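Local coordinates for interferon alpha/beta receptor 1 (Mus musculus, PDB 3WCY), which forms, together with IFNAR2, the heterodimeric receptor for type I interferons, whose binding activates the JAK-STAT signalling cascade, at residues E110-A115 with V160-E165; T170-E175 with I195-A200; P204-L209 with F292-K297; S103-R108 with V118-P123. All coordinates share one frame; numbering follows the deposited sequence.

Contact 1: residues E110-A115 with V160-E165; sequences EAEDKA and VEKIPE
A115 and K162 make the main apolar contact here. K162 sends its chain past the methyl of A115. CG lies anti to the backbone N (chi1 -172°) and stands 3.9 Å from A115 CB. The chain then bends at chi3 and at chi4, and this brings NZ back to 4.0 Å from A115 CB. The lysine chain thus arches over the methyl, touching it near its two ends, CG and NZ.

The charged groups approach without pairing. E112 and K162 cross at about a right angle, with E112 OE1 at 3.9 Å from K162 CD. The nearer oxygen, E112 OE1, is 4.7 Å from K162 NZ, too far for a salt bridge. The two charges would still be expected to attract each other.

The backbones meet without a hydrogen bond between the two segments. The CA-H of A115 points to the carbonyl of I163, with A115 CA 3.2 Å from I163 O. K114 O and E165 N are 3.3 Å apart, but the angle is poor for a bond. Backbone hydrogen bonds are made to residues just beyond: I163 with I116 of strand 116-121, and K114 with L166 of the loop that follows 160-165.

Within 110-115 the chain turns back on itself, and E112 N donates to A115 O at 2.9 Å.

The turn joins strands 106-111 and 116-121, and strand 160-163 lies against 116-121. This is the end of the three-stranded sheet, strands A, B and E, of a fibronectin type III domain, the second in this receptor.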
loop_
_atom_site.group_PDB
_atom_site.type_symbol
_atom_site.label_atom_id
_atom_site.label_comp_id
_atom_site.label_asym_id
_atom_site.label_seq_id
_atom_site.Cartn_x
_atom_site.Cartn_y
_atom_site.Cartn_z
ATOM N N GLU A 110 -10.290 20.172 8.173
ATOM C CA GLU A 110 -11.514 20.515 7.454
ATOM C C GLU A 110 -12.641 19.741 8.150
ATOM O O GLU A 110 -12.497 18.535 8.357
ATOM C CB GLU A 110 -11.372 20.092 5.985
ATOM C CG GLU A 110 -12.342 20.776 5.036
ATOM C CD GLU A 110 -12.724 20.011 3.780
ATOM O OE1 GLU A 110 -12.023 19.034 3.425
ATOM O OE2 GLU A 110 -13.730 20.402 3.141
ATOM N N ALA A 111 -13.726 20.419 8.569
ATOM C CA ALA A 111 -14.811 19.727 9.282
ATOM C C ALA A 111 -16.142 19.660 8.541
ATOM O O ALA A 111 -16.422 20.497 7.681
ATOM C CB ALA A 111 -15.012 20.319 10.665
ATOM N N GLU A 112 -16.960 18.649 8.892
ATOM C CA GLU A 112 -18.285 18.386 8.327
ATOM C C GLU A 112 -19.250 18.174 9.529
ATOM O O GLU A 112 -18.979 18.710 10.604
ATOM C CB GLU A 112 -18.245 17.112 7.451
ATOM C CG GLU A 112 -17.264 17.183 6.284
ATOM C CD GLU A 112 -17.282 16.033 5.291
ATOM O OE1 GLU A 112 -17.341 14.861 5.729
ATOM O OE2 GLU A 112 -17.177 16.306 4.073
ATOM N N ASP A 113 -20.376 17.442 9.356
ATOM C CA ASP A 113 -21.375 17.268 10.421
ATOM C C ASP A 113 -20.835 16.269 11.445
ATOM O O ASP A 113 -20.617 16.624 12.604
ATOM C CB ASP A 113 -22.713 16.715 9.880
ATOM C CG ASP A 113 -23.328 17.436 8.705
ATOM O OD1 ASP A 113 -23.585 18.653 8.823
ATOM O OD2 ASP A 113 -23.652 16.762 7.704
ATOM N N LYS A 114 -20.631 15.011 10.994
ATOM C CA LYS A 114 -20.184 13.868 11.795
ATOM C C LYS A 114 -18.742 13.436 11.457
ATOM O O LYS A 114 -18.328 12.330 11.826
ATOM C CB LYS A 114 -21.166 12.681 11.606
ATOM C CG LYS A 114 -22.637 13.004 11.906
ATOM C CD LYS A 114 -23.581 11.953 11.317
ATOM C CE LYS A 114 -25.045 12.286 11.523
ATOM N NZ LYS A 114 -25.508 13.392 10.639
ATOM N N ALA A 115 -17.976 14.307 10.767
ATOM C CA ALA A 115 -16.607 13.978 10.365
ATOM C C ALA A 115 -15.613 15.143 10.341
ATOM O O ALA A 115 -16.007 16.312 10.244
ATOM C CB ALA A 115 -16.614 13.278 9.009
ATOM N N VAL A 160 -5.020 12.026 3.296
ATOM C CA VAL A 160 -6.280 12.620 3.732
ATOM C C VAL A 160 -7.000 11.489 4.470
ATOM O O VAL A 160 -7.360 10.483 3.852
ATOM C CB VAL A 160 -7.151 13.225 2.599
ATOM C CG1 VAL A 160 -8.491 13.716 3.143
ATOM C CG2 VAL A 160 -6.427 14.358 1.878
ATOM N N GLU A 161 -7.140 11.615 5.793
ATOM C CA GLU A 161 -7.825 10.591 6.570
ATOM C C GLU A 161 -9.069 11.191 7.196
ATOM O O GLU A 161 -8.966 12.058 8.064
ATOM C CB GLU A 161 -6.888 9.927 7.604
ATOM C CG GLU A 161 -7.521 8.812 8.436
ATOM C CD GLU A 161 -8.058 7.593 7.703
ATOM O OE1 GLU A 161 -7.268 6.903 7.018
ATOM O OE2 GLU A 161 -9.269 7.308 7.847
ATOM N N LYS A 162 -10.244 10.769 6.713
ATOM C CA LYS A 162 -11.518 11.251 7.227
ATOM C C LYS A 162 -11.873 10.490 8.506
ATOM O O LYS A 162 -12.024 9.263 8.474
ATOM C CB LYS A 162 -12.625 11.133 6.163
ATOM C CG LYS A 162 -13.950 11.793 6.562
ATOM C CD LYS A 162 -14.979 11.805 5.421
ATOM C CE LYS A 162 -15.750 10.508 5.260
ATOM N NZ LYS A 162 -16.662 10.242 6.409
ATOM N N ILE A 163 -11.960 11.225 9.640
ATOM C CA ILE A 163 -12.321 10.666 10.945
ATOM C C ILE A 163 -13.849 10.740 11.072
ATOM O O ILE A 163 -14.394 11.844 11.144
ATOM C CB ILE A 163 -11.564 11.340 12.114
ATOM C CG1 ILE A 163 -10.040 11.202 11.922
ATOM C CG2 ILE A 163 -12.009 10.746 13.456
ATOM C CD1 ILE A 163 -9.205 12.239 12.627
ATOM N N PRO A 164 -14.559 9.584 11.033
ATOM C CA PRO A 164 -16.029 9.623 11.070
ATOM C C PRO A 164 -16.590 9.319 12.465
ATOM O O PRO A 164 -15.825 9.252 13.433
ATOM C CB PRO A 164 -16.405 8.447 10.170
ATOM C CG PRO A 164 -15.289 7.445 10.398
ATOM C CD PRO A 164 -14.077 8.192 10.908
ATOM N N GLU A 165 -17.934 9.132 12.549
ATOM C CA GLU A 165 -18.708 8.867 13.768
ATOM C C GLU A 165 -18.532 9.941 14.868
ATOM O O GLU A 165 -18.552 9.621 16.062
ATOM C CB GLU A 165 -18.399 7.444 14.288
ATOM C CG GLU A 165 -19.623 6.553 14.410
ATOM C CD GLU A 165 -19.367 5.221 15.090
ATOM O OE1 GLU A 165 -19.162 5.208 16.327
ATOM O OE2 GLU A 165 -19.389 4.185 14.387
#

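Contact 2: residues T170-E175 with I195-A200; sequences TTYCLE and ISTTVA
T170 presents its carbonyl oxygen to T197, and most of the polar chemistry gathers there. T197 N donates to T170 O at 3.0 Å with a nearly straight N-H angle of 170°. T197 OG1 is also 3.0 Å from T170 O, but its proton has a second acceptor in reach, L167 O. S196 OG adds a weak bond to T170 O at 3.4 Å.

The side chain of T197 fits this role. OG1 takes the crowded position between the backbone N and the carbonyl carbon (chi1 46°), and CG2 lies at the edge of the Y172 ring, 4.2 Å from CE2. An alanine here would lack OG1 and CG2, and would probably cost L167 O a hydroxyl partner and open a gap beside the Y172 ring.

Further along the two strands, Y172 and I195 form an antiparallel hydrogen-bonded pair. Y172 N donates to I195 O at 2.9 Å, and I195 N to Y172 O at 3.0 Å. T171 and S196 are the neighbouring non-hydrogen-bonded pair, and T171 CB touches S196 OG at 3.4 Å. Other polar ends look to the preceding loop: Y172 OH bonds to L167 N, and T170 OG1 to P168 O. C173 is joined to C194 by a disulfide.

L174 and I195 face the other sheet, where both touch L109. The chemistry implies two holds on the last strand. Backbone bonds and the disulfide fix 193-196 to 171-179. T197 N holds the strand's exit through T170 O, and the T197 hydroxyl, its proton unsettled, adds a link to the loop before 170.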
loop_
_atom_site.group_PDB
_atom_site.type_symbol
_atom_site.label_atom_id
_atom_site.label_comp_id
_atom_site.label_asym_id
_atom_site.label_seq_id
_atom_site.Cartn_x
_atom_site.Cartn_y
_atom_site.Cartn_z
ATOM N N THR A 170 -19.357 20.055 18.112
ATOM C CA THR A 170 -18.390 19.721 19.144
ATOM C C THR A 170 -17.001 20.058 18.610
ATOM O O THR A 170 -16.728 19.897 17.421
ATOM C CB THR A 170 -18.447 18.230 19.515
ATOM O OG1 THR A 170 -19.808 17.782 19.498
ATOM C CG2 THR A 170 -17.860 18.003 20.900
ATOM N N THR A 171 -16.131 20.533 19.493
ATOM C CA THR A 171 -14.804 21.000 19.106
ATOM C C THR A 171 -13.747 19.980 19.541
ATOM O O THR A 171 -13.551 19.766 20.737
ATOM C CB THR A 171 -14.546 22.460 19.539
ATOM O OG1 THR A 171 -13.147 22.734 19.432
ATOM C CG2 THR A 171 -15.033 22.768 20.960
ATOM N N TYR A 172 -13.103 19.324 18.559
ATOM C CA TYR A 172 -12.070 18.308 18.786
ATOM C C TYR A 172 -10.678 18.834 18.439
ATOM O O TYR A 172 -10.543 19.645 17.522
ATOM C CB TYR A 172 -12.331 17.050 17.943
ATOM C CG TYR A 172 -13.677 16.386 18.133
ATOM C CD1 TYR A 172 -13.829 15.311 19.005
ATOM C CD2 TYR A 172 -14.774 16.752 17.352
ATOM C CE1 TYR A 172 -15.054 14.654 19.140
ATOM C CE2 TYR A 172 -16.001 16.104 17.476
ATOM C CZ TYR A 172 -16.138 15.057 18.374
ATOM O OH TYR A 172 -17.347 14.412 18.490
ATOM N N CYS A 173 -9.641 18.332 19.137
ATOM C CA CYS A 173 -8.251 18.713 18.883
ATOM C C CYS A 173 -7.453 17.529 18.344
ATOM O O CYS A 173 -7.712 16.386 18.731
ATOM C CB CYS A 173 -7.609 19.346 20.112
ATOM S SG CYS A 173 -8.461 20.840 20.697
ATOM N N LEU A 174 -6.541 17.803 17.380
ATOM C CA LEU A 174 -5.765 16.803 16.637
ATOM C C LEU A 174 -4.245 16.876 16.796
ATOM O O LEU A 174 -3.686 17.949 17.035
ATOM C CB LEU A 174 -6.111 16.895 15.135
ATOM C CG LEU A 174 -7.416 16.271 14.599
ATOM C CD1 LEU A 174 -7.445 14.793 14.755
ATOM C CD2 LEU A 174 -8.681 16.978 15.082
ATOM N N GLU A 175 -3.585 15.717 16.596
ATOM C CA GLU A 175 -2.136 15.522 16.659
ATOM C C GLU A 175 -1.732 14.397 15.683
ATOM O O GLU A 175 -2.213 13.268 15.811
ATOM C CB GLU A 175 -1.703 15.193 18.098
ATOM C CG GLU A 175 -0.632 16.131 18.635
ATOM C CD GLU A 175 -0.036 15.797 19.995
ATOM O OE1 GLU A 175 -0.418 14.759 20.584
ATOM O OE2 GLU A 175 0.833 16.573 20.461
ATOM N N ILE A 195 -10.511 22.108 15.837
ATOM C CA ILE A 195 -11.566 22.433 14.873
ATOM C C ILE A 195 -12.938 22.027 15.448
ATOM O O ILE A 195 -13.023 21.087 16.242
ATOM C CB ILE A 195 -11.281 21.792 13.477
ATOM C CG1 ILE A 195 -12.296 22.258 12.397
ATOM C CG2 ILE A 195 -11.180 20.258 13.563
ATOM C CD1 ILE A 195 -11.882 22.078 10.971
ATOM N N SER A 196 -14.003 22.742 15.050
ATOM C CA SER A 196 -15.354 22.422 15.483
ATOM C C SER A 196 -16.186 21.876 14.322
ATOM O O SER A 196 -16.046 22.340 13.186
ATOM C CB SER A 196 -16.022 23.638 16.113
ATOM O OG SER A 196 -16.886 23.238 17.165
ATOM N N THR A 197 -17.036 20.869 14.613
ATOM C CA THR A 197 -17.945 20.241 13.644
ATOM C C THR A 197 -19.180 21.131 13.406
ATOM O O THR A 197 -19.554 21.902 14.292
ATOM C CB THR A 197 -18.332 18.818 14.096
ATOM O OG1 THR A 197 -18.687 18.830 15.478
ATOM C CG2 THR A 197 -17.220 17.805 13.867
ATOM N N THR A 198 -19.791 21.049 12.206
ATOM C CA THR A 198 -20.991 21.827 11.837
ATOM C C THR A 198 -22.268 21.097 12.303
ATOM O O THR A 198 -22.181 19.927 12.682
ATOM C CB THR A 198 -21.034 22.072 10.314
ATOM O OG1 THR A 198 -20.969 20.826 9.622
ATOM C CG2 THR A 198 -19.946 23.009 9.827
ATOM N N VAL A 199 -23.449 21.768 12.260
ATOM C CA VAL A 199 -24.725 21.138 12.654
ATOM C C VAL A 199 -25.197 20.189 11.558
ATOM O O VAL A 199 -25.198 20.567 10.385
ATOM C CB VAL A 199 -25.865 22.111 13.071
ATOM C CG1 VAL A 199 -26.792 21.448 14.088
ATOM C CG2 VAL A 199 -25.327 23.428 13.618
ATOM N N ALA A 200 -25.614 18.966 11.956
ATOM C CA ALA A 200 -26.096 17.883 11.087
ATOM C C ALA A 200 -26.936 18.369 9.902
ATOM O O ALA A 200 -27.852 19.176 10.090
ATOM C CB ALA A 200 -26.869 16.855 11.904
#

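Contact 3: residues P204-L209 with F292-K297; sequences PVPGNL and FWSEEK
V205 packs beside F292, but it meets the backbone and CB rather than the ring. The contact lies at the end of the third fibronectin type III domain that faces the second, where the lead-in to its first strand, 210-213, runs beside the lead-in to its last, 297-300. The F292 ring turns away from 204-209 to E112 and D113 of the preceding domain, while W293 stacks its ring on H281.

V205 CG1 sits 3.3 Å from F292 O and 4.1 Å from F292 CB. The ring of P206 comes next, with its CD 3.6 Å from S294 CB.

One hydrogen bond crosses the contact. S294 OG lies anti to its backbone N (chi1 169°) and donates to P206 O at 3.2 Å. It comes from above the carbonyl plane, 39° out of it. An alanine here would keep the CB contact with P206, but P206 O would probably be left without its hydroxyl donor and the two loops less firmly joined.

The segments point almost the same way, 9° apart. Further on, the aliphatic part of K297 touches L209: K297 CD is 3.8 Å from L209 CB, and K297 CE is 3.4 Å from L209 O.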
loop_
_atom_site.group_PDB
_atom_site.type_symbol
_atom_site.label_atom_id
_atom_site.label_comp_id
_atom_site.label_asym_id
_atom_site.label_seq_id
_atom_site.Cartn_x
_atom_site.Cartn_y
_atom_site.Cartn_z
ATOM N N PRO A 204 -28.802 13.151 5.077
ATOM C CA PRO A 204 -27.607 12.394 5.489
ATOM C C PRO A 204 -26.882 11.667 4.349
ATOM O O PRO A 204 -27.485 11.346 3.320
ATOM C CB PRO A 204 -28.155 11.419 6.532
ATOM C CG PRO A 204 -29.579 11.197 6.135
ATOM C CD PRO A 204 -30.030 12.347 5.258
ATOM N N VAL A 205 -25.580 11.395 4.553
ATOM C CA VAL A 205 -24.701 10.707 3.602
ATOM C C VAL A 205 -24.995 9.183 3.549
ATOM O O VAL A 205 -25.305 8.610 4.602
ATOM C CB VAL A 205 -23.191 11.025 3.844
ATOM C CG1 VAL A 205 -22.887 12.500 3.600
ATOM C CG2 VAL A 205 -22.723 10.597 5.236
ATOM N N PRO A 206 -24.896 8.513 2.359
ATOM C CA PRO A 206 -25.192 7.064 2.280
ATOM C C PRO A 206 -24.383 6.154 3.207
ATOM O O PRO A 206 -23.216 6.432 3.491
ATOM C CB PRO A 206 -24.951 6.733 0.807
ATOM C CG PRO A 206 -25.168 8.020 0.104
ATOM C CD PRO A 206 -24.594 9.052 1.018
ATOM N N GLY A 207 -25.031 5.083 3.671
ATOM C CA GLY A 207 -24.481 4.115 4.614
ATOM C C GLY A 207 -23.578 3.044 4.038
ATOM O O GLY A 207 -22.536 3.357 3.459
ATOM N N ASN A 208 -23.962 1.764 4.241
ATOM C CA ASN A 208 -23.206 0.579 3.815
ATOM C C ASN A 208 -23.180 0.334 2.304
ATOM O O ASN A 208 -24.229 0.226 1.665
ATOM C CB ASN A 208 -23.635 -0.674 4.595
ATOM C CG ASN A 208 -23.034 -0.772 5.983
ATOM O OD1 ASN A 208 -23.312 0.041 6.874
ATOM N ND2 ASN A 208 -22.213 -1.790 6.205
ATOM N N LEU A 209 -21.957 0.239 1.752
ATOM C CA LEU A 209 -21.665 0.033 0.330
ATOM C C LEU A 209 -21.072 -1.358 0.072
ATOM O O LEU A 209 -20.259 -1.843 0.865
ATOM C CB LEU A 209 -20.667 1.115 -0.154
ATOM C CG LEU A 209 -21.189 2.385 -0.865
ATOM C CD1 LEU A 209 -21.784 2.076 -2.217
ATOM C CD2 LEU A 209 -22.111 3.223 0.017
ATOM N N PHE A 292 -22.816 16.420 2.268
ATOM C CA PHE A 292 -21.377 16.146 2.273
ATOM C C PHE A 292 -21.109 14.852 1.475
ATOM O O PHE A 292 -22.044 14.290 0.897
ATOM C CB PHE A 292 -20.830 16.052 3.717
ATOM C CG PHE A 292 -20.646 17.379 4.418
ATOM C CD1 PHE A 292 -19.737 18.320 3.941
ATOM C CD2 PHE A 292 -21.370 17.685 5.564
ATOM C CE1 PHE A 292 -19.572 19.550 4.589
ATOM C CE2 PHE A 292 -21.212 18.919 6.204
ATOM C CZ PHE A 292 -20.311 19.841 5.714
ATOM N N TRP A 293 -19.847 14.395 1.412
ATOM C CA TRP A 293 -19.530 13.160 0.701
ATOM C C TRP A 293 -19.587 11.949 1.622
ATOM O O TRP A 293 -19.212 12.033 2.794
ATOM C CB TRP A 293 -18.172 13.243 0.001
ATOM C CG TRP A 293 -18.166 14.105 -1.221
ATOM C CD1 TRP A 293 -17.517 15.293 -1.380
ATOM C CD2 TRP A 293 -18.812 13.829 -2.468
ATOM N NE1 TRP A 293 -17.720 15.777 -2.649
ATOM C CE2 TRP A 293 -18.514 14.900 -3.339
ATOM C CE3 TRP A 293 -19.625 12.780 -2.936
ATOM C CZ2 TRP A 293 -19.005 14.959 -4.651
ATOM C CZ3 TRP A 293 -20.100 12.832 -4.239
ATOM C CH2 TRP A 293 -19.792 13.912 -5.080
ATOM N N SER A 294 -20.041 10.819 1.069
ATOM C CA SER A 294 -20.159 9.522 1.736
ATOM C C SER A 294 -18.772 8.901 1.998
ATOM O O SER A 294 -17.758 9.415 1.510
ATOM C CB SER A 294 -20.989 8.581 0.863
ATOM O OG SER A 294 -20.959 7.233 1.304
ATOM N N GLU A 295 -18.741 7.772 2.748
ATOM C CA GLU A 295 -17.518 7.024 3.043
ATOM C C GLU A 295 -16.938 6.529 1.724
ATOM O O GLU A 295 -17.690 6.086 0.852
ATOM C CB GLU A 295 -17.818 5.828 3.966
ATOM C CG GLU A 295 -16.576 5.166 4.537
ATOM C CD GLU A 295 -16.730 3.691 4.846
ATOM O OE1 GLU A 295 -16.256 2.864 4.034
ATOM O OE2 GLU A 295 -17.318 3.361 5.900
ATOM N N GLU A 296 -15.613 6.640 1.568
ATOM C CA GLU A 296 -14.918 6.197 0.364
ATOM C C GLU A 296 -14.842 4.678 0.382
ATOM O O GLU A 296 -14.223 4.105 1.280
ATOM C CB GLU A 296 -13.516 6.826 0.274
ATOM C CG GLU A 296 -13.545 8.336 0.120
ATOM C CD GLU A 296 -12.420 9.088 0.800
ATOM O OE1 GLU A 296 -12.192 8.867 2.012
ATOM O OE2 GLU A 296 -11.802 9.946 0.131
ATOM N N LYS A 297 -15.530 4.029 -0.573
ATOM C CA LYS A 297 -15.542 2.571 -0.691
ATOM C C LYS A 297 -14.443 2.111 -1.650
ATOM O O LYS A 297 -14.503 2.407 -2.846
ATOM C CB LYS A 297 -16.932 2.051 -1.119
ATOM C CG LYS A 297 -17.024 0.530 -1.293
ATOM C CD LYS A 297 -17.111 -0.225 0.033
ATOM C CE LYS A 297 -16.983 -1.717 -0.143
ATOM N NZ LYS A 297 -15.569 -2.130 -0.333
#

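Contact 4: residues S103-R108 with V118-P123; sequences SPPEVR and VHISPP
The beta hairpin of strands 106-111 and 116-121 is held here by pairs such as R108 with H119. This is a hydrogen-bonded pair: R108 N donates to H119 O, and H119 N to R108 O, each at 3.1 Å. E106 and S121 form the next such pair. S121 N reaches E106 O at 2.7 Å, but the return bond from E106 N to S121 O is weak.

The side chains of E106, R108, H119 and S121 share one face. R108 NH2 makes a salt bridge to E106 OE1 along its own strand. The H119 ring turns an edge to R108 O, with CD2 at 3.2 Å, and its NE2 bonds to E110 OE1.

The other face is apolar. V107 CG2 meets V118 CG1 at 3.7 Å, diagonally across the hairpin, the two side chains crossing at a slant. P105 CB touches I120 CG2, also at 3.7 Å. P105, V118 and I120 then pack on V176 of the opposing sheet.

At the open end, P123 CG lies 3.4 Å from S103 O, and S103 N bonds to D15 of the first domain. The arrangement is the A-B hairpin of a fibronectin type III sandwich, polar outside and apolar inside.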
loop_
_atom_site.group_PDB
_atom_site.type_symbol
_atom_site.label_atom_id
_atom_site.label_comp_id
_atom_site.label_asym_id
_atom_site.label_seq_id
_atom_site.Cartn_x
_atom_site.Cartn_y
_atom_site.Cartn_z
ATOM N N SER A 103 11.047 16.092 10.595
ATOM C CA SER A 103 10.274 17.222 11.122
ATOM C C SER A 103 8.802 16.790 11.169
ATOM O O SER A 103 8.440 15.902 10.403
ATOM C CB SER A 103 10.447 18.457 10.240
ATOM O OG SER A 103 9.847 18.266 8.971
ATOM N N PRO A 104 7.939 17.330 12.064
ATOM C CA PRO A 104 6.534 16.872 12.089
ATOM C C PRO A 104 5.789 17.098 10.760
ATOM O O PRO A 104 6.176 17.999 10.008
ATOM C CB PRO A 104 5.922 17.662 13.248
ATOM C CG PRO A 104 7.088 18.139 14.058
ATOM C CD PRO A 104 8.174 18.380 13.076
ATOM N N PRO A 105 4.772 16.276 10.404
ATOM C CA PRO A 105 4.079 16.497 9.123
ATOM C C PRO A 105 3.148 17.712 9.155
ATOM O O PRO A 105 2.559 17.997 10.201
ATOM C CB PRO A 105 3.307 15.193 8.911
ATOM C CG PRO A 105 3.059 14.668 10.262
ATOM C CD PRO A 105 4.174 15.153 11.154
ATOM N N GLU A 106 3.030 18.438 8.029
ATOM C CA GLU A 106 2.140 19.598 7.948
ATOM C C GLU A 106 0.675 19.103 7.916
ATOM O O GLU A 106 0.344 18.196 7.147
ATOM C CB GLU A 106 2.488 20.484 6.736
ATOM C CG GLU A 106 1.857 21.869 6.776
ATOM C CD GLU A 106 2.118 22.746 5.564
ATOM O OE1 GLU A 106 2.835 23.763 5.716
ATOM O OE2 GLU A 106 1.587 22.436 4.472
ATOM N N VAL A 107 -0.183 19.674 8.783
ATOM C CA VAL A 107 -1.580 19.248 8.892
ATOM C C VAL A 107 -2.594 20.391 8.826
ATOM O O VAL A 107 -2.455 21.371 9.551
ATOM C CB VAL A 107 -1.814 18.246 10.071
ATOM C CG1 VAL A 107 -0.955 18.581 11.286
ATOM C CG2 VAL A 107 -3.286 18.134 10.459
ATOM N N ARG A 108 -3.601 20.259 7.944
ATOM C CA ARG A 108 -4.689 21.232 7.805
ATOM C C ARG A 108 -6.006 20.497 8.016
ATOM O O ARG A 108 -6.251 19.474 7.374
ATOM C CB ARG A 108 -4.681 21.954 6.433
ATOM C CG ARG A 108 -3.343 22.567 5.988
ATOM C CD ARG A 108 -2.888 23.784 6.783
ATOM N NE ARG A 108 -1.505 24.132 6.456
ATOM C CZ ARG A 108 -0.870 25.210 6.904
ATOM N NH1 ARG A 108 -1.491 26.075 7.698
ATOM N NH2 ARG A 108 0.388 25.439 6.553
ATOM N N VAL A 118 -8.436 15.188 7.864
ATOM C CA VAL A 118 -7.063 15.521 8.255
ATOM C C VAL A 118 -6.163 15.429 7.017
ATOM O O VAL A 118 -5.848 14.327 6.553
ATOM C CB VAL A 118 -6.548 14.664 9.441
ATOM C CG1 VAL A 118 -5.099 14.995 9.769
ATOM C CG2 VAL A 118 -7.421 14.851 10.675
ATOM N N HIS A 119 -5.801 16.598 6.461
ATOM C CA HIS A 119 -4.956 16.713 5.279
ATOM C C HIS A 119 -3.499 16.728 5.725
ATOM O O HIS A 119 -3.011 17.731 6.258
ATOM C CB HIS A 119 -5.329 17.951 4.452
ATOM C CG HIS A 119 -6.780 18.004 4.077
ATOM N ND1 HIS A 119 -7.247 17.417 2.917
ATOM C CD2 HIS A 119 -7.826 18.561 4.733
ATOM C CE1 HIS A 119 -8.555 17.625 2.909
ATOM N NE2 HIS A 119 -8.947 18.318 3.974
ATOM N N ILE A 120 -2.830 15.576 5.573
ATOM C CA ILE A 120 -1.439 15.402 5.968
ATOM C C ILE A 120 -0.507 15.658 4.787
ATOM O O ILE A 120 -0.676 15.082 3.709
ATOM C CB ILE A 120 -1.172 14.005 6.607
ATOM C CG1 ILE A 120 -2.260 13.597 7.610
ATOM C CG2 ILE A 120 0.212 13.937 7.249
ATOM C CD1 ILE A 120 -2.616 12.152 7.563
ATOM N N SER A 121 0.484 16.519 5.008
ATOM C CA SER A 121 1.547 16.800 4.055
ATOM C C SER A 121 2.808 16.129 4.644
ATOM O O SER A 121 3.071 16.300 5.841
ATOM C CB SER A 121 1.743 18.301 3.893
ATOM O OG SER A 121 2.170 18.605 2.577
ATOM N N PRO A 122 3.549 15.301 3.862
ATOM C CA PRO A 122 4.728 14.614 4.420
ATOM C C PRO A 122 5.882 15.557 4.785
ATOM O O PRO A 122 5.928 16.664 4.239
ATOM C CB PRO A 122 5.126 13.651 3.299
ATOM C CG PRO A 122 4.644 14.297 2.061
ATOM C CD PRO A 122 3.366 14.974 2.433
ATOM N N PRO A 123 6.824 15.157 5.688
ATOM C CA PRO A 123 7.960 16.045 6.016
ATOM C C PRO A 123 8.777 16.449 4.770
ATOM O O PRO A 123 9.292 15.579 4.059
ATOM C CB PRO A 123 8.787 15.204 7.000
ATOM C CG PRO A 123 7.855 14.193 7.539
ATOM C CD PRO A 123 6.916 13.882 6.429
#

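In the fold
From the N terminus, contact 4 comes first and closes the short hairpin loop between strands 106-111 and 116-121. Contact 1 starts inside that loop, at the hairpin turn, and ends on strand 160-163. The two contacts therefore cross, and both belong to one three-stranded sheet. Contact 2 follows in series and closes the loop between strands 171-179 and 193-196 of the facing sheet. It meets contact 1 at the turn, where E112 O probably accepts a hydrogen bond from T198 N. Contact 3 comes last and closes a long loop in the third domain. F292 reaches contacts 1 and 2, so the second and third domains touch there. Contacts 3 and 4 do not touch.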